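Local coordinates for protein oxygen-independent coproporphyrinogen III oxidase (Escherichia coli, PDB 1OLT) that catalyses the anaerobic oxidative decarboxylation of two propionate groups of coproporphyrinogen III to vinyl groups, using a [4Fe-4S] cluster and S-adenosylmethionine in heme biosynthesis, at residues Cys62-Tyr67 with Leu181-Gln186; Leu214-Pro219 with Asp257-Ser262; Phe203-Ile208 with Pro234-Val239; Leu118-Ile123 with Leu153-His158. All coordinates share one frame; numbering follows the deposited sequence.

Contact 1 (Cys62-Tyr67 with Leu181-Gln186). With SF4 (iron/sulfur cluster), chain B; SAM (S-adenosylmethionine), chain C.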
loop_
_atom_site.group_PDB
_atom_site.type_symbol
_atom_site.label_atom_id
_atom_site.label_comp_id
_atom_site.label_asym_id
_atom_site.label_seq_id
_atom_site.Cartn_x
_atom_site.Cartn_y
_atom_site.Cartn_z
ATOM N N CYS A 62 7.770 13.240 -9.786
ATOM C CA CYS A 62 8.957 12.422 -10.002
ATOM C C CYS A 62 9.926 13.129 -10.954
ATOM O O CYS A 62 9.521 13.894 -11.820
ATOM C CB CYS A 62 8.581 11.054 -10.551
ATOM S SG CYS A 62 7.411 10.134 -9.555
ATOM N N HIS A 63 11.213 12.825 -10.819
ATOM C CA HIS A 63 12.263 13.430 -11.666
ATOM C C HIS A 63 12.218 12.903 -13.116
ATOM O O HIS A 63 12.482 13.642 -14.060
ATOM C CB HIS A 63 13.660 13.155 -11.079
ATOM C CG HIS A 63 13.866 13.802 -9.749
ATOM N ND1 HIS A 63 13.643 15.142 -9.533
ATOM C CD2 HIS A 63 14.378 13.320 -8.603
ATOM C CE1 HIS A 63 13.930 15.445 -8.280
ATOM N NE2 HIS A 63 14.363 14.356 -7.687
ATOM N N LYS A 64 11.856 11.614 -13.263
ATOM C CA LYS A 64 12.087 10.882 -14.497
ATOM C C LYS A 64 11.001 9.780 -14.738
ATOM O O LYS A 64 10.453 9.239 -13.770
ATOM C CB LYS A 64 13.490 10.257 -14.410
ATOM C CG LYS A 64 14.011 9.792 -15.772
ATOM C CD LYS A 64 15.419 9.119 -15.736
ATOM C CE LYS A 64 16.575 10.071 -15.217
ATOM N NZ LYS A 64 17.909 9.280 -15.216
ATOM N N LEU A 65 10.696 9.470 -15.968
ATOM C CA LEU A 65 9.563 8.589 -16.290
ATOM C C LEU A 65 9.981 7.103 -16.299
ATOM O O LEU A 65 10.609 6.663 -17.198
ATOM C CB LEU A 65 8.972 8.935 -17.643
ATOM C CG LEU A 65 7.820 8.105 -18.180
ATOM C CD1 LEU A 65 6.624 8.233 -17.232
ATOM C CD2 LEU A 65 7.496 8.582 -19.521
ATOM N N CYS A 66 9.630 6.367 -15.227
ATOM C CA CYS A 66 9.803 4.944 -15.217
ATOM C C CYS A 66 8.728 4.370 -16.146
ATOM O O CYS A 66 7.538 4.603 -15.907
ATOM C CB CYS A 66 9.603 4.388 -13.810
ATOM S SG CYS A 66 10.763 5.051 -12.549
ATOM N N TYR A 67 9.124 3.572 -17.128
ATOM C CA TYR A 67 8.184 3.067 -18.129
ATOM C C TYR A 67 7.177 2.023 -17.606
ATOM O O TYR A 67 6.114 1.917 -18.205
ATOM C CB TYR A 67 8.894 2.474 -19.318
ATOM C CG TYR A 67 9.808 3.438 -20.099
ATOM C CD1 TYR A 67 9.676 4.813 -19.998
ATOM C CD2 TYR A 67 10.833 2.925 -20.905
ATOM C CE1 TYR A 67 10.564 5.688 -20.697
ATOM C CE2 TYR A 67 11.703 3.784 -21.643
ATOM C CZ TYR A 67 11.560 5.165 -21.518
ATOM O OH TYR A 67 12.410 6.044 -22.201
ATOM N N LEU A 181 15.734 -0.925 -20.135
ATOM C CA LEU A 181 14.426 -1.101 -20.811
ATOM C C LEU A 181 13.238 -0.391 -20.155
ATOM O O LEU A 181 12.243 -0.107 -20.817
ATOM C CB LEU A 181 14.102 -2.571 -20.997
ATOM C CG LEU A 181 15.076 -3.270 -21.907
ATOM C CD1 LEU A 181 14.841 -4.753 -21.761
ATOM C CD2 LEU A 181 14.971 -2.877 -23.422
ATOM N N VAL A 182 13.334 -0.055 -18.875
ATOM C CA VAL A 182 12.271 0.638 -18.197
ATOM C C VAL A 182 12.671 2.029 -17.761
ATOM O O VAL A 182 11.906 2.688 -17.044
ATOM C CB VAL A 182 11.697 -0.164 -16.989
ATOM C CG1 VAL A 182 11.225 -1.528 -17.410
ATOM C CG2 VAL A 182 12.722 -0.305 -15.820
ATOM N N ASN A 183 13.822 2.525 -18.239
ATOM C CA ASN A 183 14.274 3.874 -17.918
ATOM C C ASN A 183 14.440 4.116 -16.451
ATOM O O ASN A 183 14.053 5.183 -15.951
ATOM C CB ASN A 183 13.328 4.949 -18.541
ATOM C CG ASN A 183 13.952 6.309 -18.584
ATOM O OD1 ASN A 183 15.229 6.448 -18.654
ATOM N ND2 ASN A 183 13.077 7.386 -18.564
ATOM N N ARG A 184 15.025 3.132 -15.739
ATOM C CA ARG A 184 15.293 3.276 -14.331
ATOM C C ARG A 184 16.749 2.882 -13.995
ATOM O O ARG A 184 17.027 2.139 -13.060
ATOM C CB ARG A 184 14.328 2.500 -13.439
ATOM C CG ARG A 184 14.318 3.122 -11.971
ATOM C CD ARG A 184 13.701 2.272 -11.102
ATOM N NE ARG A 184 13.831 2.660 -9.726
ATOM C CZ ARG A 184 12.909 3.247 -8.976
ATOM N NH1 ARG A 184 11.748 3.664 -9.479
ATOM N NH2 ARG A 184 13.181 3.412 -7.681
ATOM N N GLU A 185 17.669 3.418 -14.778
ATOM C CA GLU A 185 19.075 3.280 -14.510
ATOM C C GLU A 185 19.334 3.880 -13.110
ATOM O O GLU A 185 18.931 4.978 -12.820
ATOM C CB GLU A 185 19.896 4.048 -15.530
ATOM C CG GLU A 185 21.374 4.110 -15.207
ATOM C CD GLU A 185 22.022 2.780 -15.357
ATOM O OE1 GLU A 185 21.552 2.026 -16.257
ATOM O OE2 GLU A 185 23.030 2.509 -14.588
ATOM N N GLN A 186 20.034 3.126 -12.293
ATOM C CA GLN A 186 20.358 3.512 -10.934
ATOM C C GLN A 186 21.677 2.868 -10.498
ATOM O O GLN A 186 22.174 1.798 -11.051
ATOM C CB GLN A 186 19.137 3.206 -9.967
ATOM C CG GLN A 186 18.746 1.948 -9.974
ATOM C CD GLN A 186 17.346 1.650 -9.373
ATOM O OE1 GLN A 186 16.605 2.512 -8.882
ATOM N NE2 GLN A 186 17.052 0.362 -9.366
HETATM FE FE1 SF4 B . 7.943 7.932 -10.039
HETATM FE FE2 SF4 B . 6.725 5.609 -10.476
HETATM FE FE3 SF4 B . 8.461 5.951 -8.628
HETATM FE FE4 SF4 B . 9.111 5.923 -10.908
HETATM S S1 SF4 B . 8.235 4.072 -9.871
HETATM S S2 SF4 B . 10.033 7.363 -9.489
HETATM S S3 SF4 B . 7.638 7.017 -11.931
HETATM S S4 SF4 B . 6.496 6.850 -8.774
HETATM N N SAM C . 8.767 7.012 -6.330
HETATM C CA SAM C . 9.610 6.149 -5.513
HETATM C C SAM C . 10.407 5.110 -6.311
HETATM O O SAM C . 10.024 4.810 -7.495
HETATM O OXT SAM C . 11.406 4.699 -5.757
HETATM C CB SAM C . 8.660 5.412 -4.549
HETATM C CG SAM C . 7.981 4.126 -4.936
HETATM S SD SAM C . 6.688 4.256 -6.144
HETATM C CE SAM C . 5.563 5.495 -5.488
HETATM C "C5'" SAM C . 5.565 2.849 -5.622
HETATM C "C4'" SAM C . 5.861 1.395 -6.136
HETATM O "O4'" SAM C . 4.878 0.885 -7.028
HETATM C "C3'" SAM C . 7.129 1.287 -6.949
HETATM O "O3'" SAM C . 8.326 1.368 -6.167
HETATM C "C2'" SAM C . 6.933 -0.015 -7.737
HETATM O "O2'" SAM C . 7.527 -1.119 -7.054
HETATM C "C1'" SAM C . 5.435 -0.197 -7.742
HETATM N N9 SAM C . 4.849 -0.190 -9.066
HETATM C C8 SAM C . 4.658 0.933 -9.829
HETATM N N7 SAM C . 4.071 0.587 -10.970
HETATM C C5 SAM C . 3.862 -0.768 -10.933
HETATM C C6 SAM C . 3.284 -1.672 -11.840
HETATM N N6 SAM C . 2.772 -1.298 -13.012
HETATM N N1 SAM C . 3.236 -2.991 -11.486
HETATM C C2 SAM C . 3.761 -3.413 -10.259
HETATM N N3 SAM C . 4.310 -2.545 -9.378
HETATM C C4 SAM C . 4.365 -1.244 -9.728
HETATM O O HOH W 1 17.299 6.660 -14.105
#
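Asn183 CB covers one face of the Tyr67 ring, over its centre and 3.5 Å from the centroid, a CH-pi contact. At the ring's edge Tyr67 CD2 meets Leu181 O at 3.3 Å. CG anti to the backbone N (chi1 -163°) sets the Asn183 amide beside the cysteine loop, and Asn183 ND2 donates to Leu65 O over 2.9 Å. A nearly straight bond from Tyr67 N to Val182 O pins the loop to the last turn of the helix. Asn183, with positive phi, is the first residue to leave helical angles, in a Schellman motif. The next residue, Arg184, reaches the cofactor with an extended side chain. Its guanidinium grips the carboxylate of S-adenosylmethionine with two almost linear bonds, Arg184 NH1 to O and Arg184 NH2 to OXT, each 2.9 Å long. Gln186 OE1 accepts from Arg184 NE and so limits the turning of the guanidinium. Cys62 SG binds iron FE1 at 2.3 Å and Cys66 SG binds FE4, while FE3 takes N and O of S-adenosylmethionine, as expected of a radical SAM enzyme. Cys69 completes the cysteine trio. The contact thus ties the cluster loop, between strands 53-62 and 74-75, to the C-terminal end of helix 176-182.

Contact 2 (Leu214-Pro219 with Asp257-Ser262)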
loop_
_atom_site.group_PDB
_atom_site.type_symbol
_atom_site.label_atom_id
_atom_site.label_comp_id
_atom_site.label_asym_id
_atom_site.label_seq_id
_atom_site.Cartn_x
_atom_site.Cartn_y
_atom_site.Cartn_z
ATOM N N LEU A 214 8.938 -7.762 -15.371
ATOM C CA LEU A 214 9.463 -6.683 -16.198
ATOM C C LEU A 214 10.151 -7.254 -17.418
ATOM O O LEU A 214 10.565 -8.404 -17.397
ATOM C CB LEU A 214 10.440 -5.846 -15.375
ATOM C CG LEU A 214 9.897 -5.018 -14.241
ATOM C CD1 LEU A 214 10.974 -4.296 -13.485
ATOM C CD2 LEU A 214 8.824 -3.972 -14.673
ATOM N N PRO A 215 10.330 -6.438 -18.488
ATOM C CA PRO A 215 10.959 -6.902 -19.712
ATOM C C PRO A 215 12.317 -7.467 -19.488
ATOM O O PRO A 215 13.132 -6.947 -18.780
ATOM C CB PRO A 215 11.012 -5.656 -20.606
ATOM C CG PRO A 215 10.829 -4.546 -19.713
ATOM C CD PRO A 215 9.935 -5.010 -18.573
ATOM N N LYS A 216 12.527 -8.583 -20.131
ATOM C CA LYS A 216 13.774 -9.351 -20.118
ATOM C C LYS A 216 14.107 -10.049 -18.794
ATOM O O LYS A 216 15.123 -10.704 -18.719
ATOM C CB LYS A 216 14.993 -8.528 -20.620
ATOM C CG LYS A 216 14.866 -8.047 -22.079
ATOM C CD LYS A 216 14.898 -9.257 -23.033
ATOM C CE LYS A 216 15.276 -8.854 -24.467
ATOM N NZ LYS A 216 15.589 -10.108 -25.217
ATOM N N GLN A 217 13.250 -9.993 -17.780
ATOM C CA GLN A 217 13.506 -10.785 -16.547
ATOM C C GLN A 217 13.247 -12.245 -16.805
ATOM O O GLN A 217 12.278 -12.592 -17.494
ATOM C CB GLN A 217 12.587 -10.360 -15.410
ATOM C CG GLN A 217 12.944 -9.006 -14.840
ATOM C CD GLN A 217 12.004 -8.638 -13.686
ATOM O OE1 GLN A 217 10.809 -9.099 -13.663
ATOM N NE2 GLN A 217 12.480 -7.839 -12.751
ATOM N N THR A 218 14.073 -13.110 -16.271
ATOM C CA THR A 218 13.832 -14.562 -16.285
ATOM C C THR A 218 14.051 -15.128 -14.872
ATOM O O THR A 218 14.518 -14.419 -14.027
ATOM C CB THR A 218 14.875 -15.245 -17.181
ATOM O OG1 THR A 218 16.145 -14.940 -16.639
ATOM C CG2 THR A 218 14.935 -14.671 -18.686
ATOM N N PRO A 219 13.692 -16.386 -14.607
ATOM C CA PRO A 219 14.047 -17.038 -13.336
ATOM C C PRO A 219 15.504 -16.828 -12.941
ATOM O O PRO A 219 15.783 -16.444 -11.774
ATOM C CB PRO A 219 13.638 -18.523 -13.564
ATOM C CG PRO A 219 12.449 -18.404 -14.475
ATOM C CD PRO A 219 12.779 -17.210 -15.400
ATOM N N ASP A 257 5.975 -5.805 -25.477
ATOM C CA ASP A 257 5.259 -6.980 -24.971
ATOM C C ASP A 257 6.056 -8.285 -25.191
ATOM O O ASP A 257 6.100 -9.147 -24.334
ATOM C CB ASP A 257 3.877 -7.070 -25.673
ATOM C CG ASP A 257 2.883 -6.069 -25.101
ATOM O OD1 ASP A 257 3.211 -4.905 -24.779
ATOM O OD2 ASP A 257 1.720 -6.397 -24.905
ATOM N N ALA A 258 6.750 -8.388 -26.294
ATOM C CA ALA A 258 7.558 -9.558 -26.542
ATOM C C ALA A 258 8.718 -9.783 -25.590
ATOM O O ALA A 258 9.227 -10.903 -25.520
ATOM C CB ALA A 258 8.061 -9.563 -28.028
ATOM N N ASP A 259 9.177 -8.753 -24.879
ATOM C CA ASP A 259 10.264 -8.920 -23.897
ATOM C C ASP A 259 9.741 -9.438 -22.564
ATOM O O ASP A 259 10.533 -9.817 -21.680
ATOM C CB ASP A 259 10.968 -7.606 -23.576
ATOM C CG ASP A 259 11.744 -7.027 -24.756
ATOM O OD1 ASP A 259 12.053 -7.776 -25.698
ATOM O OD2 ASP A 259 12.082 -5.807 -24.783
ATOM N N LEU A 260 8.427 -9.377 -22.361
ATOM C CA LEU A 260 7.885 -9.775 -21.055
ATOM C C LEU A 260 8.042 -11.259 -20.891
ATOM O O LEU A 260 7.923 -12.025 -21.824
ATOM C CB LEU A 260 6.423 -9.355 -20.894
ATOM C CG LEU A 260 6.140 -7.832 -21.025
ATOM C CD1 LEU A 260 4.652 -7.584 -20.893
ATOM C CD2 LEU A 260 6.901 -7.035 -20.055
ATOM N N PRO A 261 8.294 -11.685 -19.677
ATOM C CA PRO A 261 8.367 -13.133 -19.422
ATOM C C PRO A 261 7.052 -13.886 -19.648
ATOM O O PRO A 261 5.971 -13.352 -19.410
ATOM C CB PRO A 261 8.813 -13.218 -17.956
ATOM C CG PRO A 261 8.671 -11.891 -17.402
ATOM C CD PRO A 261 8.540 -10.869 -18.480
ATOM N N SER A 262 7.186 -15.137 -20.083
ATOM C CA SER A 262 6.078 -16.040 -20.276
ATOM C C SER A 262 5.428 -16.280 -18.935
ATOM O O SER A 262 6.044 -15.992 -17.932
ATOM C CB SER A 262 6.559 -17.343 -20.875
ATOM O OG SER A 262 7.182 -18.092 -19.847
HETATM O O HOH W 2 12.703 -10.067 -26.149
HETATM O O HOH W 3 11.798 -12.270 -20.282
#
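Asp259 O is gripped by two donors: Lys216 N, 2.8 Å away in a nearly straight bond, and a water at 3.1 Å that also donates to Gln217 O. Beside this oxygen, CB of Asp259 packs on CB of Pro215 at 3.6 Å. The lysine chain is bent at chi2, and Lys216 CE lies 3.6 Å from Asp259 OD1. Lys216 NZ stays 4.3 Å from Asp259 OD1, beyond a salt bridge. Further along, Leu260 CD2 lies beside Pro215 CD, and the Pro261 ring rests on two carbonyls, Pro261 CD on Leu214 O at 3.4 Å and CB on Gln217 O. An alanine in place of Pro261 would probably open a gap beside Leu214 O, where CG and CD now pack. The Gln217 side chain turns back, OE1 accepting from Leu214 N and NE2 donating to Asp173. Residues 214-217 form a type II beta turn, and Thr218 and Ser262 are N-caps; the arrangement is that of two loops following parallel strands 207-212 and 236-241 and leading into helices of the radical SAM core.

Contact 3 (Phe203-Ile208 with Pro234-Val239)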
loop_
_atom_site.group_PDB
_atom_site.type_symbol
_atom_site.label_atom_id
_atom_site.label_comp_id
_atom_site.label_asym_id
_atom_site.label_seq_id
_atom_site.Cartn_x
_atom_site.Cartn_y
_atom_site.Cartn_z
ATOM N N PHE A 203 16.870 4.431 11.226
ATOM C CA PHE A 203 15.642 3.957 10.561
ATOM C C PHE A 203 15.487 2.428 10.801
ATOM O O PHE A 203 16.481 1.710 10.760
ATOM C CB PHE A 203 15.654 4.203 9.089
ATOM C CG PHE A 203 15.337 5.602 8.706
ATOM C CD1 PHE A 203 14.028 6.006 8.537
ATOM C CD2 PHE A 203 16.376 6.520 8.494
ATOM C CE1 PHE A 203 13.721 7.335 8.174
ATOM C CE2 PHE A 203 16.119 7.832 8.095
ATOM C CZ PHE A 203 14.785 8.280 7.956
ATOM N N THR A 204 14.268 1.994 11.116
ATOM C CA THR A 204 13.927 0.551 11.285
ATOM C C THR A 204 12.769 0.213 10.400
ATOM O O THR A 204 12.102 1.064 9.909
ATOM C CB THR A 204 13.524 0.215 12.734
ATOM O OG1 THR A 204 12.499 1.109 13.153
ATOM C CG2 THR A 204 14.625 0.481 13.704
ATOM N N SER A 205 12.477 -1.062 10.213
ATOM C CA SER A 205 11.402 -1.491 9.297
ATOM C C SER A 205 11.552 -0.995 7.890
ATOM O O SER A 205 10.555 -0.718 7.213
ATOM C CB SER A 205 10.027 -1.053 9.798
ATOM O OG SER A 205 9.798 -1.561 11.091
ATOM N N THR A 206 12.790 -0.869 7.424
ATOM C CA THR A 206 13.030 -0.426 6.045
ATOM C C THR A 206 12.581 -1.434 4.985
ATOM O O THR A 206 12.999 -2.604 4.997
ATOM C CB THR A 206 14.508 -0.135 5.869
ATOM O OG1 THR A 206 14.838 0.987 6.688
ATOM C CG2 THR A 206 14.808 0.335 4.520
ATOM N N ASN A 207 11.767 -0.954 4.052
ATOM C CA ASN A 207 11.214 -1.745 2.974
ATOM C C ASN A 207 11.911 -1.421 1.683
ATOM O O ASN A 207 12.243 -0.229 1.416
ATOM C CB ASN A 207 9.704 -1.469 2.854
ATOM C CG ASN A 207 9.092 -2.162 1.676
ATOM O OD1 ASN A 207 8.844 -1.563 0.600
ATOM N ND2 ASN A 207 8.925 -3.428 1.804
ATOM N N ILE A 208 12.170 -2.446 0.876
ATOM C CA ILE A 208 12.413 -2.228 -0.545
ATOM C C ILE A 208 11.342 -2.837 -1.471
ATOM O O ILE A 208 10.828 -3.993 -1.224
ATOM C CB ILE A 208 13.768 -2.677 -0.974
ATOM C CG1 ILE A 208 13.904 -4.128 -1.012
ATOM C CG2 ILE A 208 14.905 -2.119 -0.095
ATOM C CD1 ILE A 208 14.935 -4.502 -1.954
ATOM N N PRO A 234 17.452 -5.666 3.619
ATOM C CA PRO A 234 16.346 -4.826 4.031
ATOM C C PRO A 234 15.593 -5.504 5.136
ATOM O O PRO A 234 15.678 -6.727 5.257
ATOM C CB PRO A 234 15.453 -4.735 2.773
ATOM C CG PRO A 234 15.740 -5.920 2.002
ATOM C CD PRO A 234 17.200 -6.301 2.312
ATOM N N ASP A 235 14.842 -4.736 5.913
ATOM C CA ASP A 235 13.993 -5.287 6.942
ATOM C C ASP A 235 12.719 -5.941 6.349
ATOM O O ASP A 235 12.212 -6.922 6.906
ATOM C CB ASP A 235 13.595 -4.226 7.961
ATOM C CG ASP A 235 14.792 -3.626 8.648
ATOM O OD1 ASP A 235 15.686 -4.414 9.068
ATOM O OD2 ASP A 235 14.938 -2.406 8.776
ATOM N N ARG A 236 12.263 -5.429 5.220
ATOM C CA ARG A 236 11.007 -5.854 4.628
ATOM C C ARG A 236 11.152 -5.720 3.122
ATOM O O ARG A 236 11.915 -4.866 2.635
ATOM C CB ARG A 236 9.812 -4.966 5.045
ATOM C CG ARG A 236 9.342 -5.013 6.439
ATOM C CD ARG A 236 8.317 -3.852 6.776
ATOM N NE ARG A 236 7.843 -3.968 8.162
ATOM C CZ ARG A 236 7.072 -3.086 8.812
ATOM N NH1 ARG A 236 6.601 -1.998 8.213
ATOM N NH2 ARG A 236 6.737 -3.330 10.072
ATOM N N LEU A 237 10.395 -6.535 2.393
ATOM C CA LEU A 237 10.384 -6.518 0.930
ATOM C C LEU A 237 8.949 -6.558 0.429
ATOM O O LEU A 237 8.068 -7.243 0.992
ATOM C CB LEU A 237 11.102 -7.695 0.297
ATOM C CG LEU A 237 12.559 -7.916 0.577
ATOM C CD1 LEU A 237 12.748 -8.801 1.746
ATOM C CD2 LEU A 237 13.228 -8.569 -0.597
ATOM N N SER A 238 8.716 -5.827 -0.622
ATOM C CA SER A 238 7.479 -5.885 -1.340
ATOM C C SER A 238 7.833 -6.275 -2.758
ATOM O O SER A 238 8.541 -5.543 -3.419
ATOM C CB SER A 238 6.775 -4.550 -1.259
ATOM O OG SER A 238 6.594 -4.148 0.089
ATOM N N VAL A 239 7.334 -7.384 -3.233
ATOM C CA VAL A 239 7.679 -7.949 -4.536
ATOM C C VAL A 239 6.381 -8.013 -5.358
ATOM O O VAL A 239 5.549 -8.904 -5.159
ATOM C CB VAL A 239 8.270 -9.294 -4.351
ATOM C CG1 VAL A 239 8.819 -9.846 -5.712
ATOM C CG2 VAL A 239 9.421 -9.220 -3.348
#
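Asp235 crosses Thr206 obliquely and offers the anti lone pair of Asp235 OD2 to Thr206 N at 3.0 Å, while its other oxygen, OD1, pairs with Arg292. An alanine in place of Asp235 would probably leave Thr206 N without this acceptor and Arg292 without this carboxylate. In the conformers modelled here, Ser205 CB sits over the centre of the Arg236 guanidinium, 3.7 Å from Arg236 CZ, and Arg236 NH2 forms salt bridges with Asp295 and Glu296. On the sheet face carrying Ile208 and Leu237, Ile208 CG2 comes within 3.9 Å of Pro234 CB. Between the side chains the strands pair in parallel: Arg236 N donates to Thr206 O, Ile208 N to Arg236 O, and Ser238 N to Ile208 O at 2.9 Å. Helix 219-232, which links the two strands in a beta-alpha-beta unit, packs Val229 on Ile208, Pro234 and Leu237. The chemistry is thus divided: apolar packing under the helix, backbone bonds between the strands, and a carboxylate serving both a backbone N-H and an arginine.

Contact 4 (Leu118-Ile123 with Leu153-His158)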
loop_
_atom_site.group_PDB
_atom_site.type_symbol
_atom_site.label_atom_id
_atom_site.label_comp_id
_atom_site.label_asym_id
_atom_site.label_seq_id
_atom_site.Cartn_x
_atom_site.Cartn_y
_atom_site.Cartn_z
ATOM N N LEU A 118 10.715 16.508 -2.963
ATOM C CA LEU A 118 10.810 17.662 -2.087
ATOM C C LEU A 118 12.237 17.833 -1.555
ATOM O O LEU A 118 12.814 16.920 -0.966
ATOM C CB LEU A 118 9.835 17.568 -0.955
ATOM C CG LEU A 118 8.353 17.343 -1.278
ATOM C CD1 LEU A 118 7.588 17.370 0.010
ATOM C CD2 LEU A 118 7.825 18.378 -2.194
ATOM N N ASN A 119 12.777 19.032 -1.701
ATOM C CA ASN A 119 14.053 19.340 -1.132
ATOM C C ASN A 119 13.981 19.492 0.433
ATOM O O ASN A 119 12.900 19.420 1.029
ATOM C CB ASN A 119 14.682 20.546 -1.923
ATOM C CG ASN A 119 13.962 21.892 -1.667
ATOM O OD1 ASN A 119 13.371 22.104 -0.589
ATOM N ND2 ASN A 119 14.076 22.809 -2.614
ATOM N N LYS A 120 15.097 19.693 1.108
ATOM C CA LYS A 120 15.095 19.810 2.577
ATOM C C LYS A 120 14.190 20.881 3.131
ATOM O O LYS A 120 13.442 20.664 4.105
ATOM C CB LYS A 120 16.535 20.006 3.097
ATOM C CG LYS A 120 17.491 18.788 2.872
ATOM C CD LYS A 120 18.940 19.163 3.400
ATOM C CE LYS A 120 19.998 18.246 2.839
ATOM N NZ LYS A 120 21.409 18.417 3.509
ATOM N N ALA A 121 14.221 22.070 2.507
ATOM C CA ALA A 121 13.340 23.165 2.934
ATOM C C ALA A 121 11.857 22.825 2.752
ATOM O O ALA A 121 11.082 23.087 3.624
ATOM C CB ALA A 121 13.679 24.511 2.185
ATOM N N GLN A 122 11.502 22.219 1.651
ATOM C CA GLN A 122 10.136 21.788 1.381
ATOM C C GLN A 122 9.647 20.666 2.351
ATOM O O GLN A 122 8.526 20.709 2.874
ATOM C CB GLN A 122 10.016 21.334 -0.107
ATOM C CG GLN A 122 10.174 22.510 -1.028
ATOM C CD GLN A 122 10.473 22.126 -2.433
ATOM O OE1 GLN A 122 10.891 20.960 -2.718
ATOM N NE2 GLN A 122 10.374 23.126 -3.348
ATOM N N ILE A 123 10.506 19.698 2.615
ATOM C CA ILE A 123 10.217 18.644 3.595
ATOM C C ILE A 123 9.917 19.317 4.903
ATOM O O ILE A 123 8.923 19.004 5.561
ATOM C CB ILE A 123 11.426 17.723 3.757
ATOM C CG1 ILE A 123 11.542 16.837 2.542
ATOM C CG2 ILE A 123 11.281 16.889 5.013
ATOM C CD1 ILE A 123 12.874 16.161 2.392
ATOM N N LEU A 153 22.854 11.521 0.422
ATOM C CA LEU A 153 22.709 10.761 1.664
ATOM C C LEU A 153 22.235 11.625 2.847
ATOM O O LEU A 153 21.474 11.148 3.675
ATOM C CB LEU A 153 24.042 10.125 2.068
ATOM C CG LEU A 153 24.563 8.937 1.258
ATOM C CD1 LEU A 153 25.958 8.508 1.850
ATOM C CD2 LEU A 153 23.691 7.818 1.298
ATOM N N ASP A 154 22.658 12.899 2.930
ATOM C CA ASP A 154 22.248 13.730 4.064
ATOM C C ASP A 154 20.802 14.098 4.095
ATOM O O ASP A 154 20.345 14.610 5.076
ATOM C CB ASP A 154 23.176 14.925 4.285
ATOM C CG ASP A 154 22.959 16.028 3.289
ATOM O OD1 ASP A 154 22.027 16.002 2.440
ATOM O OD2 ASP A 154 23.704 17.003 3.288
ATOM N N VAL A 155 20.041 13.841 3.031
ATOM C CA VAL A 155 18.587 13.977 3.091
ATOM C C VAL A 155 17.991 12.999 4.138
ATOM O O VAL A 155 16.984 13.308 4.790
ATOM C CB VAL A 155 17.903 13.831 1.687
ATOM C CG1 VAL A 155 16.370 13.771 1.764
ATOM C CG2 VAL A 155 18.350 14.941 0.723
ATOM N N LEU A 156 18.595 11.813 4.295
ATOM C CA LEU A 156 18.149 10.874 5.324
ATOM C C LEU A 156 18.351 11.433 6.725
ATOM O O LEU A 156 17.458 11.300 7.564
ATOM C CB LEU A 156 18.852 9.522 5.187
ATOM C CG LEU A 156 18.616 8.803 3.848
ATOM C CD1 LEU A 156 19.324 7.460 3.907
ATOM C CD2 LEU A 156 17.193 8.687 3.403
ATOM N N ASP A 157 19.495 12.075 6.995
ATOM C CA ASP A 157 19.694 12.739 8.290
ATOM C C ASP A 157 18.612 13.823 8.514
ATOM O O ASP A 157 18.086 13.956 9.587
ATOM C CB ASP A 157 21.069 13.348 8.425
ATOM C CG ASP A 157 22.183 12.298 8.181
ATOM O OD1 ASP A 157 22.514 11.969 7.029
ATOM O OD2 ASP A 157 22.713 11.747 9.102
ATOM N N HIS A 158 18.284 14.556 7.486
ATOM C CA HIS A 158 17.274 15.596 7.596
ATOM C C HIS A 158 15.899 15.000 7.873
ATOM O O HIS A 158 15.167 15.514 8.713
ATOM C CB HIS A 158 17.187 16.370 6.335
ATOM C CG HIS A 158 16.298 17.578 6.429
ATOM N ND1 HIS A 158 16.667 18.707 7.107
ATOM C CD2 HIS A 158 15.069 17.826 5.923
ATOM C CE1 HIS A 158 15.713 19.620 7.020
ATOM N NE2 HIS A 158 14.725 19.110 6.292
HETATM O O HOH W 4 21.080 16.780 6.495
#
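Lys120 leaves its helix with CG anti to the carbonyl carbon (chi1 -66°), and His158 has CG anti to its backbone N (chi1 -172°); these torsions put Lys120 CG 3.9 Å from His158 CG. CB of Lys120 stands above the ring centre, 3.8 Å from the centroid of the His158 ring, in a CH-pi contact. Ile123 CG2 approaches the same ring at its edge, 4.0 Å from His158 CD2. His158 NE2 also makes a weak bond of 3.0 Å to Lys120 O, a carbonyl that Ser124 OG bonds as well. The lysine chain runs extended beyond CG, and at its far end NZ forms a salt bridge with the Asp154 carboxylate, the two side chains crossing at about a right angle, though the exact place of NZ is doubtful. Ile123 CD1 meets Val155 CG1 at 4.3 Å. The first turn of the lysine's helix is held by a capping box, in which Gln122 N donates to Asn119 OD1 and Asn119 N to Gln122 OE1, both at 2.9 Å. At the surface, the N-terminal turns of helices 120-133 and 154-161 meet; helix 80-96 flanks the first through Leu118 and Gln122, and helix 188-200 the second through Leu153 and Leu156.

All four contacts belong to the radical SAM core, whose parallel strands are joined by outer helices. Along the chain, contact 4 is nested within the loop that contact 1 closes, and contacts 2 and 3 follow with their segments alternating. Contacts 1 and 2 have centres about 17 Å apart and touch where Leu181 and Val182 pack on Pro215 and Lys216, so the cluster loop and the 214-219 loop lean on the same helix, 176-182. Contact 3 lies at the start of strands 207-212 and 236-241, about 25 Å between centres from contact 2. Contact 4 touches it through Phe203 and Leu156 but its centre stands about 36 Å from that of contact 2, on the outer helices, away from the bound cofactors.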